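Local coordinates for protein protease Do-like 8, chloroplastic (Arabidopsis thaliana, PDB 4IC6) that is probably a serine endopeptidase of the HtrA (Deg) family in the chloroplast thylakoid, coupling a trypsin-like protease domain to a PDZ domain, at residues I45-L50 and G86-R91; I311-D316 and T339-R344; Q154-I159 and G172-L177; V102-S107 and E136-P141; D122-L127 and V254-I259. The protein carries 1 engineered substitution. All blocks are in the same frame, centred on the assembly; numbering follows the deposited sequence.

Interaction 1: residues I45-L50 and G86-R91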
# COMPACT_ATOMS: atom_id res chain seq x y z
N ILE A 45 29.80 5.78 9.90
CA ILE A 45 29.40 5.56 11.29
C ILE A 45 28.37 4.44 11.40
O ILE A 45 27.29 4.50 10.79
CB ILE A 45 28.77 6.85 11.89
CG1 ILE A 45 29.76 8.01 11.83
CG2 ILE A 45 28.30 6.59 13.33
CD1 ILE A 45 29.14 9.38 12.10
N PHE A 46 28.72 3.40 12.15
CA PHE A 46 27.78 2.36 12.54
C PHE A 46 27.38 2.53 14.01
O PHE A 46 28.24 2.58 14.89
CB PHE A 46 28.36 0.96 12.31
CG PHE A 46 28.46 0.57 10.85
CD1 PHE A 46 27.32 0.43 10.08
CD2 PHE A 46 29.69 0.34 10.26
CE1 PHE A 46 27.40 0.07 8.74
CE2 PHE A 46 29.79 -0.03 8.93
CZ PHE A 46 28.64 -0.16 8.16
N ASP A 47 26.07 2.63 14.27
CA ASP A 47 25.54 2.66 15.64
C ASP A 47 25.84 1.32 16.31
O ASP A 47 25.42 0.26 15.83
CB ASP A 47 24.02 2.90 15.61
CG ASP A 47 23.41 3.07 17.00
OD1 ASP A 47 23.83 2.37 17.96
OD2 ASP A 47 22.48 3.90 17.14
N VAL A 48 26.59 1.35 17.41
CA VAL A 48 26.99 0.08 18.04
C VAL A 48 25.81 -0.70 18.62
O VAL A 48 25.95 -1.89 18.91
CB VAL A 48 28.09 0.24 19.12
CG1 VAL A 48 29.37 0.83 18.52
CG2 VAL A 48 27.60 1.08 20.30
N THR A 49 24.67 -0.05 18.79
CA THR A 49 23.53 -0.72 19.43
C THR A 49 22.64 -1.47 18.43
O THR A 49 21.68 -2.14 18.82
CB THR A 49 22.66 0.25 20.27
OG1 THR A 49 22.06 1.23 19.41
CG2 THR A 49 23.51 0.93 21.33
N LEU A 50 22.97 -1.36 17.15
CA LEU A 50 22.21 -2.04 16.11
C LEU A 50 22.88 -3.34 15.67
O LEU A 50 24.08 -3.53 15.87
CB LEU A 50 22.03 -1.13 14.90
CG LEU A 50 20.99 -0.04 15.09
CD1 LEU A 50 21.02 0.91 13.90
CD2 LEU A 50 19.62 -0.67 15.25
N GLY A 86 20.69 7.33 16.23
CA GLY A 86 19.46 7.56 16.97
C GLY A 86 19.16 6.48 17.98
O GLY A 86 18.72 6.75 19.11
N ASN A 87 19.37 5.23 17.59
CA ASN A 87 19.11 4.13 18.50
C ASN A 87 20.00 4.20 19.73
O ASN A 87 19.52 4.01 20.85
CB ASN A 87 19.25 2.77 17.83
CG ASN A 87 18.48 1.69 18.56
OD1 ASN A 87 17.29 1.85 18.84
ND2 ASN A 87 19.17 0.60 18.93
N ALA A 88 21.28 4.46 19.54
CA ALA A 88 22.18 4.58 20.68
C ALA A 88 21.77 5.76 21.58
O ALA A 88 21.78 5.65 22.80
CB ALA A 88 23.62 4.72 20.22
N LEU A 89 21.38 6.88 20.96
CA LEU A 89 21.04 8.09 21.73
C LEU A 89 19.77 7.91 22.54
O LEU A 89 19.60 8.55 23.59
CB LEU A 89 20.91 9.30 20.80
CG LEU A 89 22.23 9.81 20.23
CD1 LEU A 89 22.00 10.88 19.16
CD2 LEU A 89 23.14 10.33 21.35
N SER A 90 18.88 7.05 22.07
CA SER A 90 17.62 6.80 22.77
C SER A 90 17.85 6.10 24.10
O SER A 90 17.04 6.20 25.02
CB SER A 90 16.68 5.95 21.90
OG SER A 90 17.16 4.61 21.81
N ARG A 91 18.95 5.37 24.21
CA ARG A 91 19.21 4.62 25.44
C ARG A 91 19.91 5.47 26.50
O ARG A 91 20.55 4.93 27.41
CB ARG A 91 20.03 3.37 25.16
CG ARG A 91 19.37 2.41 24.18
CD ARG A 91 20.32 1.28 23.86
NE ARG A 91 19.71 0.24 23.04
CZ ARG A 91 20.25 -0.97 22.88
NH1 ARG A 91 21.39 -1.26 23.49
NH2 ARG A 91 19.65 -1.87 22.12
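Strand 45-47 and helix 86-90 run with their axes 44° apart and 8.9 Å at closest approach, and the type I turn from Asp47 to Leu50 brings the end of the strand against the first turn of the helix. Asp47 and Thr49 carry the contact. The CG of Asp47 stands anti to the backbone N (chi1 -175°), which points the carboxylate at the helix, and the two oxygens divide the work. Asp47 OD2 takes the N-H of Ala88 on its syn lone pair, 2.7 Å from Ala88 N. Asp47 OD1 faces back into its own turn, receiving Thr49 N at 2.7 Å on its anti lone pair and Thr49 OG1 at 2.6 Å from above the carboxylate plane. That hydroxyl is itself an acceptor, with Asn87 ND2 3.0 Å from Thr49 OG1, so Asp47, Thr49 and Asn87 are linked by a short chain of hydrogen bonds. Beyond it, Thr49 CB sits 3.7 Å above the centre of the Arg91 guanidinium, whose NH1 also makes a weak hydrogen bond to Phe301 O of a second subunit. An alanine in place of Asp47 would remove both carboxylate oxygens and would probably loosen the turn and its tie to the helix. The bond from Thr49 N to Asp47 OD1 makes an Asx turn at the end of a barrel strand, while OD2 meets the short helix following His83, a predicted charge-relay residue.

Interaction 2: residues I311-D316 and T339-R344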
# COMPACT_ATOMS: atom_id res chain seq x y z
N ILE A 311 3.50 37.58 15.38
CA ILE A 311 4.68 38.20 15.96
C ILE A 311 5.54 38.83 14.87
O ILE A 311 6.10 38.11 14.03
CB ILE A 311 5.51 37.17 16.77
CG1 ILE A 311 4.72 36.68 17.98
CG2 ILE A 311 6.84 37.77 17.20
CD1 ILE A 311 5.41 35.53 18.74
N VAL A 312 5.66 40.16 14.90
CA VAL A 312 6.34 40.89 13.83
C VAL A 312 7.68 41.46 14.28
O VAL A 312 8.55 41.76 13.46
CB VAL A 312 5.44 42.01 13.23
CG1 VAL A 312 4.17 41.40 12.61
CG2 VAL A 312 5.08 43.04 14.29
N ALA A 313 7.86 41.56 15.59
CA ALA A 313 9.09 42.08 16.15
C ALA A 313 9.36 41.53 17.56
O ALA A 313 8.46 41.43 18.38
CB ALA A 313 9.04 43.61 16.18
N VAL A 314 10.62 41.20 17.83
CA VAL A 314 11.04 40.92 19.20
C VAL A 314 11.82 42.11 19.74
O VAL A 314 12.95 42.38 19.32
CB VAL A 314 11.91 39.65 19.29
CG1 VAL A 314 12.45 39.47 20.72
CG2 VAL A 314 11.10 38.44 18.86
N ASP A 315 11.23 42.82 20.70
CA ASP A 315 11.80 44.08 21.15
C ASP A 315 11.72 45.04 19.97
O ASP A 315 10.64 45.49 19.59
CB ASP A 315 13.26 43.88 21.60
CG ASP A 315 13.38 43.12 22.91
OD1 ASP A 315 12.42 43.16 23.70
OD2 ASP A 315 14.43 42.48 23.16
N ASP A 316 12.87 45.31 19.36
CA ASP A 316 12.93 46.20 18.21
C ASP A 316 13.01 45.43 16.89
O ASP A 316 12.31 45.75 15.93
CB ASP A 316 14.12 47.16 18.34
N THR A 339 9.99 42.28 24.55
CA THR A 339 8.72 42.87 24.15
C THR A 339 8.38 42.37 22.76
O THR A 339 9.17 42.55 21.83
CB THR A 339 8.79 44.39 24.11
OG1 THR A 339 9.27 44.89 25.37
CG2 THR A 339 7.41 44.97 23.82
N LEU A 340 7.23 41.73 22.62
CA LEU A 340 6.81 41.22 21.32
C LEU A 340 5.85 42.21 20.67
O LEU A 340 4.81 42.54 21.24
CB LEU A 340 6.10 39.87 21.46
CG LEU A 340 6.82 38.75 22.21
CD1 LEU A 340 5.91 37.52 22.26
CD2 LEU A 340 8.14 38.41 21.54
N LYS A 341 6.20 42.71 19.49
CA LYS A 341 5.23 43.51 18.75
C LYS A 341 4.34 42.57 17.95
O LYS A 341 4.82 41.81 17.11
CB LYS A 341 5.91 44.56 17.86
CG LYS A 341 5.89 45.97 18.47
CD LYS A 341 6.28 47.04 17.45
CE LYS A 341 7.77 47.00 17.13
NZ LYS A 341 8.08 47.69 15.84
N ILE A 342 3.04 42.59 18.24
CA ILE A 342 2.15 41.63 17.60
C ILE A 342 1.00 42.27 16.81
O ILE A 342 0.49 43.33 17.16
CB ILE A 342 1.56 40.63 18.61
CG1 ILE A 342 0.58 41.33 19.55
CG2 ILE A 342 2.67 39.92 19.41
CD1 ILE A 342 -0.44 40.39 20.17
N LYS A 343 0.58 41.58 15.74
CA LYS A 343 -0.61 41.94 14.98
C LYS A 343 -1.77 41.06 15.44
O LYS A 343 -1.74 39.85 15.26
CB LYS A 343 -0.37 41.74 13.48
CG LYS A 343 -1.40 42.41 12.57
CD LYS A 343 -0.70 43.40 11.63
CE LYS A 343 -1.64 43.96 10.55
NZ LYS A 343 -2.11 45.35 10.84
N ARG A 344 -2.77 41.68 16.06
CA ARG A 344 -3.96 40.97 16.52
C ARG A 344 -5.13 41.41 15.65
O ARG A 344 -5.84 42.35 15.99
CB ARG A 344 -4.23 41.33 17.99
CG ARG A 344 -5.49 40.70 18.60
CD ARG A 344 -5.48 40.70 20.15
NE ARG A 344 -4.55 39.70 20.71
CZ ARG A 344 -4.62 39.22 21.95
NH1 ARG A 344 -5.57 39.61 22.78
NH2 ARG A 344 -3.73 38.32 22.36
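Lys341 O is the best-held polar atom here, gripped by two backbone N-H groups of the facing strand. Val312 N meets it at 2.9 Å, nearly along the C=O axis (C=O...N angle 172°), while Ala313 N adds a weaker bond to Lys341 O at 3.4 Å. Two consecutive residues facing one is a classic beta bulge, set in the antiparallel pairing of strands 310-314 and 337-344 of the PDZ domain; the two segments run 159° apart. Past the bulge the ladder is regular: Lys341 N reaches a lone pair of Ala313 O at 2.8 Å, in the carbonyl plane. At the end of the strand, Asp315 N and Thr339 O are only 2.4 Å apart, very short for a hydrogen bond. The Asp315 side chain returns a bond, OD1 accepting Thr339 N at 2.7 Å from above the carboxylate plane, and its other oxygen, OD2, bonds to the hydroxyl of Tyr332. Both carboxylate oxygens are thus satisfied where the strand leaves the sheet.

The aliphatic face is built by Ile311, Val314, Leu340 and Ile342, with helix 322-329 packing on it through Leu325. Val314 and Leu340 lie side by side, pointing the same way, whereas Ile311 crosses Leu340 and Ile342 obliquely, its CD1 meeting Leu340 CD1 at 4.1 Å. Ala313 and Lys341 share the other face. The lysine chain bends at chi3 (-73°) and folds back over the small partner, so that Ala313 CB has both Lys341 CB and Lys341 CE at 3.7 Å.

Interaction 3: residues Q154-I159 and G172-L177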
# COMPACT_ATOMS: atom_id res chain seq x y z
N GLN A 154 22.78 26.98 -7.65
CA GLN A 154 24.18 26.59 -7.50
C GLN A 154 24.31 25.08 -7.52
O GLN A 154 23.43 24.37 -7.03
CB GLN A 154 24.73 27.07 -6.15
CG GLN A 154 25.25 28.46 -6.15
CD GLN A 154 25.87 28.81 -4.81
OE1 GLN A 154 25.39 29.71 -4.12
NE2 GLN A 154 26.94 28.09 -4.44
N GLN A 155 25.44 24.61 -8.04
CA GLN A 155 25.74 23.18 -8.10
C GLN A 155 26.04 22.71 -6.69
O GLN A 155 26.69 23.42 -5.91
CB GLN A 155 26.98 22.96 -8.97
CG GLN A 155 27.45 21.51 -9.07
CD GLN A 155 28.81 21.41 -9.73
OE1 GLN A 155 29.78 21.99 -9.26
NE2 GLN A 155 28.89 20.68 -10.84
N CYS A 156 25.54 21.53 -6.34
CA CYS A 156 25.93 20.91 -5.06
C CYS A 156 26.21 19.42 -5.20
O CYS A 156 25.64 18.74 -6.06
CB CYS A 156 24.87 21.17 -3.97
SG CYS A 156 23.16 20.76 -4.38
N LEU A 157 27.10 18.91 -4.34
CA LEU A 157 27.42 17.49 -4.34
C LEU A 157 27.17 16.90 -2.97
O LEU A 157 27.62 17.43 -1.96
CB LEU A 157 28.88 17.21 -4.74
CG LEU A 157 29.85 18.21 -5.37
CD1 LEU A 157 31.16 17.47 -5.71
CD2 LEU A 157 29.31 18.91 -6.60
N ALA A 158 26.43 15.79 -2.93
CA ALA A 158 26.14 15.11 -1.69
C ALA A 158 27.00 13.84 -1.64
O ALA A 158 26.88 12.97 -2.53
CB ALA A 158 24.65 14.76 -1.62
N ILE A 159 27.88 13.74 -0.65
CA ILE A 159 28.81 12.63 -0.54
C ILE A 159 28.42 11.78 0.66
O ILE A 159 28.01 12.30 1.70
CB ILE A 159 30.28 13.13 -0.43
CG1 ILE A 159 30.62 14.03 -1.63
CG2 ILE A 159 31.27 11.98 -0.31
CD1 ILE A 159 32.07 14.45 -1.73
N GLY A 172 23.22 17.69 -7.84
CA GLY A 172 22.14 18.48 -8.40
C GLY A 172 22.39 19.95 -8.13
O GLY A 172 23.53 20.41 -8.08
N VAL A 173 21.31 20.69 -7.98
CA VAL A 173 21.43 22.10 -7.66
C VAL A 173 20.78 22.42 -6.34
O VAL A 173 19.95 21.65 -5.83
CB VAL A 173 20.75 22.99 -8.73
CG1 VAL A 173 21.42 22.77 -10.08
CG2 VAL A 173 19.25 22.65 -8.79
N ILE A 174 21.12 23.58 -5.79
CA ILE A 174 20.33 24.13 -4.71
C ILE A 174 18.95 24.47 -5.29
O ILE A 174 18.83 25.26 -6.23
CB ILE A 174 20.98 25.40 -4.13
CG1 ILE A 174 22.38 25.09 -3.60
CG2 ILE A 174 20.12 25.99 -3.04
CD1 ILE A 174 22.43 23.91 -2.61
N SER A 175 17.92 23.87 -4.70
CA SER A 175 16.55 23.90 -5.24
C SER A 175 15.68 24.88 -4.48
O SER A 175 14.74 25.43 -5.02
CB SER A 175 15.92 22.50 -5.14
OG SER A 175 14.52 22.55 -5.37
N GLY A 176 16.01 25.09 -3.21
CA GLY A 176 15.23 25.99 -2.37
C GLY A 176 15.97 26.32 -1.09
O GLY A 176 16.91 25.62 -0.70
N LEU A 177 15.58 27.41 -0.44
CA LEU A 177 16.31 27.82 0.75
C LEU A 177 15.31 28.04 1.86
O LEU A 177 14.14 28.32 1.60
CB LEU A 177 17.12 29.09 0.48
CG LEU A 177 18.61 29.08 0.13
CD1 LEU A 177 19.25 27.69 0.11
CD2 LEU A 177 18.89 29.88 -1.15
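Ile174 can be traced outward across the strand that faces it. Its CB lies 3.9 Å from Gln154 O, and CG1, held anti to the carbonyl carbon (chi1 -59°), slides past the same oxygen to 4.0 Å from Gln154 CB. The second torsion (chi2 -53°) folds Ile174 CD1 over to Cys156, whose SG it meets at 3.7 Å and whose CB it approaches almost as closely. Cys156 presents that sulfur by setting it in the crowded position between its own backbone N and carbonyl carbon, where SG also rests 3.5 Å from Val173 C.

Backbone bonds hold the side chains in this arrangement. Ile174 N donates to Gln154 O at 2.7 Å, nearly along the C=O axis, so the carbonyl beside CB and CG1 is firmly occupied. Cys156 and Gly172 form a hydrogen-bonded antiparallel pair, Cys156 N to Gly172 O at 2.9 Å and Gly172 N to Cys156 O at 3.2 Å. Between these bonds lies the non-hydrogen-bonded pair Gln155 with Val173, whose side chains diverge; Gln155 turns to helix 26-39 and bonds Arg30, while its backbone N bonds Glu28 OE1 of a fourth subunit. The local axes cross at 108°, and within these segments the pairing is confined to two bridges. Strands 155-160 and 168-176 form a beta hairpin that opens the second six-stranded antiparallel barrel of the trypsin-like fold.

Interaction 4: residues V102-S107 and E136-P141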
# COMPACT_ATOMS: atom_id res chain seq x y z
N VAL A 102 33.48 4.11 13.96
CA VAL A 102 33.74 5.07 12.90
C VAL A 102 34.83 4.60 11.94
O VAL A 102 35.95 4.28 12.36
CB VAL A 102 34.12 6.45 13.47
CG1 VAL A 102 34.28 7.45 12.34
CG2 VAL A 102 33.05 6.93 14.47
N ASN A 103 34.50 4.57 10.65
CA ASN A 103 35.47 4.19 9.63
C ASN A 103 35.96 5.39 8.84
O ASN A 103 35.17 6.13 8.27
CB ASN A 103 34.88 3.15 8.67
CG ASN A 103 35.00 1.76 9.20
OD1 ASN A 103 33.99 1.06 9.37
ND2 ASN A 103 36.23 1.33 9.50
N ILE A 104 37.28 5.55 8.79
CA ILE A 104 37.90 6.69 8.14
C ILE A 104 38.91 6.26 7.06
O ILE A 104 39.83 5.47 7.32
CB ILE A 104 38.65 7.56 9.15
CG1 ILE A 104 37.83 7.68 10.44
CG2 ILE A 104 38.99 8.91 8.55
CD1 ILE A 104 38.35 8.73 11.40
N LEU A 105 38.72 6.81 5.87
CA LEU A 105 39.59 6.54 4.72
C LEU A 105 40.97 7.17 4.91
O LEU A 105 41.09 8.40 5.03
CB LEU A 105 38.94 7.08 3.45
CG LEU A 105 39.60 6.72 2.11
CD1 LEU A 105 39.58 5.20 1.88
CD2 LEU A 105 38.91 7.44 0.96
N ALA A 106 42.01 6.34 4.92
CA ALA A 106 43.37 6.83 4.99
C ALA A 106 43.96 7.03 3.60
O ALA A 106 43.34 6.67 2.59
CB ALA A 106 44.24 5.88 5.80
N SER A 107 45.17 7.59 3.54
CA SER A 107 45.85 7.86 2.28
C SER A 107 46.22 6.58 1.51
O SER A 107 46.36 6.61 0.29
CB SER A 107 47.07 8.72 2.51
N GLU A 136 46.51 12.82 14.01
CA GLU A 136 46.10 14.03 13.30
C GLU A 136 46.47 13.94 11.82
O GLU A 136 45.87 14.60 10.97
CB GLU A 136 46.72 15.26 13.94
N THR A 137 47.45 13.10 11.53
CA THR A 137 47.93 12.87 10.17
C THR A 137 46.89 12.10 9.37
O THR A 137 46.90 12.12 8.14
CB THR A 137 49.25 12.09 10.20
OG1 THR A 137 49.00 10.69 9.98
CG2 THR A 137 49.93 12.27 11.55
N LEU A 138 46.00 11.42 10.08
CA LEU A 138 44.93 10.66 9.44
C LEU A 138 43.76 11.58 9.09
O LEU A 138 43.11 11.44 8.05
CB LEU A 138 44.45 9.56 10.38
CG LEU A 138 43.91 8.26 9.80
CD1 LEU A 138 42.77 7.75 10.66
CD2 LEU A 138 43.45 8.44 8.37
N LEU A 139 43.50 12.54 9.98
CA LEU A 139 42.29 13.33 9.88
C LEU A 139 42.40 14.51 8.91
O LEU A 139 43.28 15.37 9.04
CB LEU A 139 41.86 13.80 11.28
CG LEU A 139 41.74 12.64 12.28
CD1 LEU A 139 41.73 13.15 13.71
CD2 LEU A 139 40.51 11.78 12.01
N LYS A 140 41.50 14.52 7.93
CA LYS A 140 41.38 15.61 6.97
C LYS A 140 40.06 16.34 7.22
O LYS A 140 39.02 15.94 6.72
CB LYS A 140 41.42 15.06 5.55
N PRO A 141 40.11 17.42 8.01
CA PRO A 141 38.88 18.14 8.33
C PRO A 141 38.19 18.70 7.09
O PRO A 141 38.84 19.20 6.17
CB PRO A 141 39.38 19.29 9.22
CG PRO A 141 40.62 18.74 9.86
CD PRO A 141 41.26 17.91 8.79
O HOH W 1 42.57 10.23 5.93
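Strand 98-105 lies beside strand 42-47, with Val102 packed on Val43, before the contact begins at Ile104. Asn103 turns its amide from the 136-141 loop, OD1 bonding to Asn44 ND2. At Ile104 the side chain swings toward the loop: CG1 lies anti to the carbonyl carbon, though chi1 (-40°) departs from the usual value. From there Ile104 CD1 crosses Leu139 obliquely and meets its CD2 at 3.8 Å. Ile104 CB has a longer approach, 4.4 Å, to Leu138 CD1.

Leu105 points its side chain to the opposite side, toward Tyr40 and His167, and contributes its carbonyl instead. One water lies between the two backbones, 2.5 Å from both Leu105 O and Leu138 O, with more acceptors in reach than it has protons; no direct hydrogen bond joins the segments. Ala106, just past the strand end, completes the contact: its CB touches Leu138 CD2 at 3.7 Å, and Ala106 CA lies as near to that methyl. Leu138 thus spreads its two methyls along the strand, CD1 toward Ile104 and CD2 over Ala106. It does so with chi1 -149° and chi2 -144°, both away from staggered values, while it also packs on Phe114 of strand 111-122. The leucines of the loop after strand 127-131 thus pack on the end of strand 98-105 in the first six-stranded antiparallel barrel of the trypsin-like domain.

Interaction 5: residues D122-L127 and V254-I259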
# COMPACT_ATOMS: atom_id res chain seq x y z
N ASP A 122 22.07 17.02 19.55
CA ASP A 122 20.97 17.97 19.63
C ASP A 122 19.84 17.53 18.71
O ASP A 122 19.94 17.64 17.49
CB ASP A 122 21.43 19.39 19.27
CG ASP A 122 20.32 20.43 19.42
OD1 ASP A 122 19.77 20.58 20.54
OD2 ASP A 122 19.97 21.09 18.41
N ARG A 123 18.77 17.02 19.30
CA ARG A 123 17.68 16.46 18.52
C ARG A 123 16.99 17.52 17.63
O ARG A 123 16.66 17.25 16.48
CB ARG A 123 16.67 15.77 19.44
CG ARG A 123 15.49 15.19 18.71
CD ARG A 123 14.74 14.14 19.50
NE ARG A 123 14.30 13.10 18.57
CZ ARG A 123 14.15 11.81 18.86
NH1 ARG A 123 14.38 11.36 20.09
NH2 ARG A 123 13.78 10.98 17.90
N ALA A 124 16.80 18.71 18.18
CA ALA A 124 16.11 19.79 17.47
C ALA A 124 16.74 20.11 16.11
O ALA A 124 16.04 20.37 15.15
CB ALA A 124 16.03 21.04 18.34
N LYS A 125 18.07 20.10 16.03
CA LYS A 125 18.75 20.34 14.75
C LYS A 125 19.28 19.06 14.09
O LYS A 125 19.99 19.14 13.09
CB LYS A 125 19.88 21.37 14.92
CG LYS A 125 19.42 22.75 15.39
CD LYS A 125 18.44 23.36 14.37
CE LYS A 125 18.20 24.85 14.62
NZ LYS A 125 17.39 25.48 13.51
N ASP A 126 18.90 17.90 14.64
CA ASP A 126 19.34 16.60 14.12
C ASP A 126 20.85 16.57 13.90
O ASP A 126 21.32 16.26 12.80
CB ASP A 126 18.64 16.25 12.79
CG ASP A 126 18.76 14.78 12.44
OD1 ASP A 126 19.47 14.04 13.17
OD2 ASP A 126 18.14 14.35 11.44
N LEU A 127 21.61 16.89 14.94
CA LEU A 127 23.06 16.84 14.86
C LEU A 127 23.64 16.13 16.06
O LEU A 127 23.12 16.25 17.18
CB LEU A 127 23.65 18.24 14.76
CG LEU A 127 23.29 18.97 13.47
CD1 LEU A 127 23.60 20.46 13.59
CD2 LEU A 127 24.03 18.32 12.30
N VAL A 254 22.68 21.71 23.68
CA VAL A 254 22.34 23.11 23.43
C VAL A 254 21.24 23.61 24.35
O VAL A 254 20.14 23.06 24.36
CB VAL A 254 21.93 23.33 21.97
CG1 VAL A 254 21.57 24.80 21.73
CG2 VAL A 254 23.04 22.87 21.04
N LEU A 255 21.53 24.65 25.12
CA LEU A 255 20.51 25.33 25.92
C LEU A 255 19.84 26.42 25.09
O LEU A 255 20.52 27.28 24.55
CB LEU A 255 21.15 25.96 27.17
CG LEU A 255 20.16 26.60 28.14
CD1 LEU A 255 19.14 25.57 28.62
CD2 LEU A 255 20.85 27.27 29.35
N ARG A 256 18.51 26.38 24.98
CA ARG A 256 17.77 27.38 24.19
C ARG A 256 16.76 28.14 25.04
O ARG A 256 16.00 27.54 25.79
CB ARG A 256 17.01 26.71 23.05
CG ARG A 256 17.87 26.13 21.95
CD ARG A 256 17.02 25.56 20.83
NE ARG A 256 17.86 25.09 19.74
CZ ARG A 256 18.39 23.88 19.67
NH1 ARG A 256 19.15 23.54 18.63
NH2 ARG A 256 18.17 23.01 20.64
N ALA A 257 16.76 29.47 24.92
CA ALA A 257 15.75 30.28 25.58
C ALA A 257 14.65 30.45 24.56
O ALA A 257 14.91 30.58 23.38
CB ALA A 257 16.30 31.64 25.97
N GLY A 258 13.40 30.43 25.00
CA GLY A 258 12.33 30.59 24.02
C GLY A 258 10.96 30.78 24.64
O GLY A 258 10.81 31.15 25.81
N ILE A 259 9.96 30.50 23.83
CA ILE A 259 8.58 30.61 24.27
C ILE A 259 7.90 29.32 23.86
O ILE A 259 7.96 28.94 22.69
CB ILE A 259 7.89 31.78 23.57
CG1 ILE A 259 8.60 33.10 23.91
CG2 ILE A 259 6.40 31.85 23.93
CD1 ILE A 259 8.03 34.32 23.12
O HOH W 2 20.90 19.62 22.87
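The junction between the protease domain and the segment leading through strand 257-258 of the PDZ sheet is fastened here by a salt bridge, on the loop that carries Asp126, a predicted member of the charge relay. Arg256 grips Asp122 end-on with two nitrogens, its chain extended from CG to NE so that the two side chains meet tip to tip. Arg256 NH2 donates to the syn lone pair of Asp122 OD1 at 2.9 Å. The other bond, from Arg256 NH1 to Asp122 OD2, is 2.6 Å long and close to straight (171°), although it comes from above the carboxylate plane. The planes are only 27° apart, and both oxygens lie near the guanidinium plane.

Each carboxylate oxygen has a second partner. Asp122 OD2 accepts Lys125 N of its own loop at 3.2 Å, and a water 2.8 Å from Asp122 OD1 carries the contact on to Val254, whose N lies 2.9 Å from that water. The guanidinium is sandwiched: Val254 CG1 is 3.9 Å above one face, over its centre, and Ala124 CB 3.5 Å above the opposite face, offset toward the rim. An alanine at Asp122 would take away the carboxylate and would probably leave the Arg256 charge poorly compensated and the Lys125 N-H without this acceptor, weakening the link between the domains.

The turn itself is compact. Asp122 and Leu127 exchange backbone hydrogen bonds, and the type I turn from Arg123 to Asp126, with Asp126 and Leu127 both facing Asp122, makes a hairpin loop with a G1 beta bulge.

Overall arrangement
Interactions 1, 3, 4 and 5 all involve the protease domain, whereas interaction 2 lies in the PDZ domain, its centre about 42 Å from that of interaction 1 and on the opposite side of the chain's centre. Interaction 5 spans the two domains and touches interaction 2 directly, Leu340 CD1 packing on Ile259 CD1 at 3.9 Å. Interactions 1 and 4 share the first barrel, where strands 42-47 and 98-105 are neighbours. Interaction 3 belongs to the second barrel, about 29 Å from interaction 1 between centres. The predicted charge relay falls beside interactions 1 and 5: Asp126 sits in segment 122-127, and the side chain of His83 is about 5 Å from Gly86; its third position is the engineered Ala204.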